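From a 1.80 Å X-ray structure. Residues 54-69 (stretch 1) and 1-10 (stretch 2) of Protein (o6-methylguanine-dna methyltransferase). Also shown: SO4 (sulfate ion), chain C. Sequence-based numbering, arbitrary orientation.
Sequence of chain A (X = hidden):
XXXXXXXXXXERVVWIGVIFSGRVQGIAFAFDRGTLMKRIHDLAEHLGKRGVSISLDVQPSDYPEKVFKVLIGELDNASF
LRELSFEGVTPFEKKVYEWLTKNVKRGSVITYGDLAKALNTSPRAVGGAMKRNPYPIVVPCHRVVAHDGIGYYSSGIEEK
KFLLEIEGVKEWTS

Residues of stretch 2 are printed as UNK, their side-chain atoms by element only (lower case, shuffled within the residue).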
# COMPACT_ATOMS: atom_id res chain seq x y z
N ILE A 54 15.44 8.55 -5.74
CA ILE A 54 15.21 7.16 -5.99
C ILE A 54 16.20 6.52 -6.98
O ILE A 54 16.46 7.13 -8.01
CB ILE A 54 13.82 7.00 -6.71
CG1 ILE A 54 12.68 7.61 -5.89
CG2 ILE A 54 13.52 5.53 -6.96
CD1 ILE A 54 12.48 6.95 -4.54
N SER A 55 16.61 5.32 -6.68
CA SER A 55 17.48 4.51 -7.49
C SER A 55 16.78 3.14 -7.69
O SER A 55 16.45 2.53 -6.69
CB SER A 55 18.85 4.23 -6.82
OG SER A 55 19.67 3.79 -7.89
N LEU A 56 16.61 2.72 -8.92
CA LEU A 56 15.94 1.47 -9.21
C LEU A 56 16.85 0.32 -9.59
O LEU A 56 16.43 -0.61 -10.29
CB LEU A 56 14.80 1.66 -10.21
CG LEU A 56 13.71 2.65 -9.78
CD1 LEU A 56 12.70 2.79 -10.91
CD2 LEU A 56 13.02 2.17 -8.50
N ASP A 57 18.09 0.39 -9.11
CA ASP A 57 19.03 -0.72 -9.33
C ASP A 57 18.49 -1.89 -8.49
O ASP A 57 18.18 -1.73 -7.28
CB ASP A 57 20.42 -0.37 -8.84
CG ASP A 57 20.48 0.30 -7.49
OD1 ASP A 57 19.83 1.35 -7.28
OD2 ASP A 57 21.20 -0.21 -6.63
N VAL A 58 18.43 -3.06 -9.08
CA VAL A 58 17.91 -4.24 -8.38
C VAL A 58 18.91 -4.83 -7.43
O VAL A 58 20.04 -5.18 -7.77
CB VAL A 58 17.42 -5.30 -9.39
CG1 VAL A 58 16.84 -6.52 -8.70
CG2 VAL A 58 16.44 -4.67 -10.36
N GLN A 59 18.50 -4.96 -6.17
CA GLN A 59 19.30 -5.49 -5.09
C GLN A 59 18.47 -6.46 -4.23
O GLN A 59 17.27 -6.29 -4.05
CB GLN A 59 19.80 -4.36 -4.18
CG GLN A 59 20.56 -3.21 -4.85
CD GLN A 59 21.87 -3.64 -5.48
OE1 GLN A 59 22.43 -4.68 -5.15
NE2 GLN A 59 22.41 -2.85 -6.42
N PRO A 60 19.13 -7.48 -3.70
CA PRO A 60 18.50 -8.45 -2.84
C PRO A 60 18.13 -7.81 -1.51
O PRO A 60 18.79 -6.92 -0.97
CB PRO A 60 19.55 -9.53 -2.60
CG PRO A 60 20.68 -9.22 -3.52
CD PRO A 60 20.58 -7.76 -3.87
N SER A 61 16.97 -8.25 -0.97
CA SER A 61 16.56 -7.71 0.32
C SER A 61 15.42 -8.60 0.84
O SER A 61 14.90 -9.41 0.07
CB SER A 61 16.20 -6.26 0.33
OG SER A 61 14.82 -6.00 0.26
N ASP A 62 15.14 -8.45 2.12
CA ASP A 62 14.06 -9.26 2.70
C ASP A 62 12.76 -8.45 2.75
O ASP A 62 11.76 -8.97 3.26
CB ASP A 62 14.43 -9.77 4.08
CG ASP A 62 14.62 -8.71 5.12
OD1 ASP A 62 14.71 -9.05 6.33
OD2 ASP A 62 14.70 -7.51 4.79
N TYR A 63 12.73 -7.25 2.20
CA TYR A 63 11.53 -6.43 2.21
C TYR A 63 10.33 -7.05 1.52
O TYR A 63 9.22 -7.06 2.10
CB TYR A 63 11.80 -5.02 1.71
CG TYR A 63 12.43 -4.12 2.74
CD1 TYR A 63 13.58 -3.40 2.42
CD2 TYR A 63 11.90 -3.97 4.01
CE1 TYR A 63 14.17 -2.56 3.35
CE2 TYR A 63 12.49 -3.14 4.94
CZ TYR A 63 13.61 -2.44 4.61
OH TYR A 63 14.22 -1.59 5.52
N PRO A 64 10.46 -7.58 0.32
CA PRO A 64 9.35 -8.21 -0.37
C PRO A 64 8.74 -9.32 0.48
O PRO A 64 7.51 -9.43 0.59
CB PRO A 64 9.97 -8.76 -1.65
CG PRO A 64 11.10 -7.75 -1.91
CD PRO A 64 11.70 -7.58 -0.51
N GLU A 65 9.55 -10.16 1.11
CA GLU A 65 9.03 -11.22 1.95
C GLU A 65 8.32 -10.63 3.18
O GLU A 65 7.33 -11.21 3.60
CB GLU A 65 10.11 -12.21 2.39
CG GLU A 65 9.50 -13.44 3.08
CD GLU A 65 10.54 -14.35 3.67
OE1 GLU A 65 10.17 -15.43 4.19
OE2 GLU A 65 11.75 -14.01 3.63
N LYS A 66 8.83 -9.55 3.74
CA LYS A 66 8.15 -8.97 4.93
C LYS A 66 6.78 -8.45 4.52
O LYS A 66 5.78 -8.65 5.23
CB LYS A 66 8.97 -7.85 5.54
CG LYS A 66 10.20 -8.33 6.30
CD LYS A 66 10.95 -7.08 6.77
CE LYS A 66 12.17 -7.42 7.61
NZ LYS A 66 12.92 -6.14 7.87
N VAL A 67 6.70 -7.79 3.37
CA VAL A 67 5.43 -7.30 2.85
C VAL A 67 4.49 -8.48 2.61
O VAL A 67 3.31 -8.41 2.97
CB VAL A 67 5.58 -6.45 1.60
CG1 VAL A 67 4.22 -6.07 1.02
CG2 VAL A 67 6.42 -5.20 1.89
N PHE A 68 4.96 -9.60 2.04
CA PHE A 68 4.13 -10.76 1.82
C PHE A 68 3.57 -11.30 3.14
O PHE A 68 2.41 -11.74 3.17
CB PHE A 68 4.93 -11.87 1.11
CG PHE A 68 4.11 -13.09 0.80
CD1 PHE A 68 3.12 -13.06 -0.14
CD2 PHE A 68 4.39 -14.27 1.48
CE1 PHE A 68 2.37 -14.18 -0.43
CE2 PHE A 68 3.65 -15.42 1.20
CZ PHE A 68 2.64 -15.36 0.25
N LYS A 69 4.37 -11.28 4.20
CA LYS A 69 3.91 -11.74 5.51
C LYS A 69 2.77 -10.86 6.01
O LYS A 69 1.86 -11.38 6.67
CB LYS A 69 5.06 -11.73 6.52
CG LYS A 69 5.98 -12.96 6.33
CD LYS A 69 7.14 -12.82 7.30
CE LYS A 69 8.16 -13.94 7.14
NZ LYS A 69 9.19 -13.80 8.23
N UNK A 1 17.22 1.81 -4.07
CA UNK A 1 17.37 0.41 -4.54
C UNK A 1 15.97 -0.22 -4.73
O UNK A 1 15.02 0.31 -4.14
s UNK A 1 20.37 -0.99 -2.04
c UNK A 1 19.64 -0.02 -3.38
c UNK A 1 20.18 0.18 -0.67
c UNK A 1 18.15 -0.42 -3.53
N UNK A 2 15.92 -1.27 -5.51
CA UNK A 2 14.65 -1.97 -5.78
C UNK A 2 14.80 -3.46 -5.60
O UNK A 2 15.78 -4.09 -6.05
c UNK A 2 11.78 -2.05 -7.09
c UNK A 2 13.07 -2.45 -7.80
c UNK A 2 14.26 -1.65 -7.24
c UNK A 2 12.90 -2.18 -9.29
N UNK A 3 13.82 -4.10 -4.95
CA UNK A 3 13.80 -5.52 -4.74
C UNK A 3 12.46 -6.03 -5.31
O UNK A 3 11.45 -5.39 -4.99
o UNK A 3 15.13 -5.62 -2.72
c UNK A 3 13.90 -6.00 -3.30
N UNK A 4 12.52 -7.06 -6.11
CA UNK A 4 11.31 -7.62 -6.73
C UNK A 4 11.26 -9.12 -6.46
O UNK A 4 12.26 -9.81 -6.66
c UNK A 4 10.20 -8.12 -8.96
c UNK A 4 11.28 -7.33 -8.23
c UNK A 4 11.05 -5.84 -8.50
N UNK A 5 10.09 -9.63 -6.03
CA UNK A 5 10.00 -11.06 -5.77
C UNK A 5 8.59 -11.56 -6.08
O UNK A 5 7.62 -10.81 -5.97
c UNK A 5 10.93 -13.20 -2.63
c UNK A 5 10.37 -11.37 -4.32
c UNK A 5 10.36 -12.84 -3.98
o UNK A 5 11.49 -12.34 -1.93
o UNK A 5 10.78 -14.40 -2.26
N UNK A 6 8.52 -12.80 -6.53
CA UNK A 6 7.21 -13.39 -6.88
C UNK A 6 6.82 -14.36 -5.77
O UNK A 6 7.70 -15.00 -5.17
c UNK A 6 6.43 -15.14 -8.66
n UNK A 6 7.00 -17.73 -11.40
c UNK A 6 6.19 -16.95 -10.41
c UNK A 6 7.03 -15.80 -9.90
c UNK A 6 7.38 -14.06 -8.22
N UNK A 7 5.54 -14.41 -5.43
CA UNK A 7 5.06 -15.31 -4.38
C UNK A 7 3.82 -16.04 -4.90
O UNK A 7 3.06 -15.48 -5.70
c UNK A 7 6.57 -14.38 -1.57
c UNK A 7 4.61 -14.53 -3.12
c UNK A 7 5.77 -13.76 -2.50
c UNK A 7 6.05 -12.47 -2.91
c UNK A 7 7.65 -13.72 -1.01
c UNK A 7 7.93 -12.41 -1.41
c UNK A 7 7.13 -11.80 -2.34
N UNK A 8 3.61 -17.25 -4.42
CA UNK A 8 2.42 -17.98 -4.84
C UNK A 8 1.40 -17.97 -3.68
O UNK A 8 1.78 -18.06 -2.51
c UNK A 8 3.62 -19.63 -6.35
n UNK A 8 5.47 -20.91 -10.00
c UNK A 8 4.46 -20.85 -9.11
c UNK A 8 3.75 -21.11 -6.76
c UNK A 8 2.78 -19.45 -5.10
n UNK A 8 4.72 -21.16 -7.86
n UNK A 8 3.26 -20.48 -9.54
N UNK A 9 0.15 -17.81 -4.01
CA UNK A 9 -0.95 -17.87 -3.01
C UNK A 9 -1.94 -18.82 -3.69
O UNK A 9 -2.79 -18.41 -4.46
c UNK A 9 -1.59 -16.55 -2.64
c UNK A 9 -0.57 -15.56 -2.09
c UNK A 9 -2.67 -16.81 -1.56
N UNK A 10 -1.69 -20.12 -3.48
CA UNK A 10 -2.53 -21.12 -4.15
C UNK A 10 -2.26 -21.01 -5.66
O UNK A 10 -1.09 -21.07 -6.07
S SO4 C . 4.22 -19.33 -13.08
O1 SO4 C . 5.49 -19.64 -12.38
O2 SO4 C . 4.20 -20.02 -14.42
O3 SO4 C . 4.06 -17.87 -13.30
O4 SO4 C . 3.05 -19.83 -12.28
O HOH W 1 15.31 -8.24 -5.80
O HOH W 2 12.36 -10.84 0.27

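Position 1 opens the chain with an unbranched side chain of two carbons, a sulfur and a last carbon. Its backbone N donates to Ser55 O (2.8 Å), and its sulfur lies 3.6 Å from Gln59 CG. A thioether ending in methyl identifies Met1. Position 2 carries four carbons, forked at the second, which lie near Leu56 and Val58; this fork past the CB is that of leucine, and its CB is 4.2 Å from Leu56 CD2. The backbone of Leu2 forms a single beta bridge with Val58: Leu2 N donates to Asp57 O (2.9 Å), and Gln59 N returns a bond to Leu2 O (2.9 Å).

Position 3 has one carbon and one oxygen, the oxygen 2.6 Å from Gln59 O and 3.0 Å from Ser61 OG. A hydroxyl this small is serine. Ser3 OG donates to Gln59 O and accepts from Ser61 OG, which itself accepts from Tyr63 N (3.1 Å) and so caps the helix start. At position 4 a single carbon carries two more, and its CA-to-CB bond points away from stretch 1; branching at CB with carbon alone fits Val4. A water accepts from its N (3.0 Å to the water O) and donates to Gln59 O.

Position 5 shows three carbons, the third bearing two oxygens, with CB 3.8 Å from Pro64 CB. This carboxylate is Glu5. A water joins Glu5 OE1 to Ser61 O and Glu65 N, bridging a carboxylate that makes no direct hydrogen bond to the helix. Position 6 extends four carbons ending in nitrogen, out of reach of stretch 1: Lys6, whose NZ donates to sulfate O1 (2.6 Å).

Position 7 has one carbon followed by a six-carbon ring without oxygen, packed against Phe68, Pro64 and Glu65. It is Phe7. The rings form an offset stack, centroids 4.4 Å apart and planes at 7°. Position 8 runs three carbons, a nitrogen, and a carbon with two further nitrogens, and its CA-to-CB bond points away from stretch 1; this guanidinium is Arg8, which grips the sulfate through NH1 and NH2. Position 9 again has one carbon bearing two: Val9, its CG2 3.6 Å from Phe68 CE1 at the ring edge. Position 10 lacks side-chain atoms and has a positive phi of 67°, as suits Gly10.

The contact thus changes character along the strand. Backbone bonds fix its beginning against the loop, the Ser3 hydroxyl links loop and strand near the helix start, and beyond it Pro64 and Phe68 supply an apolar surface for Phe7, while Lys6 and Arg8 hold the sulfate.

Stretch 2 (1-10) MLSVEKFRVG
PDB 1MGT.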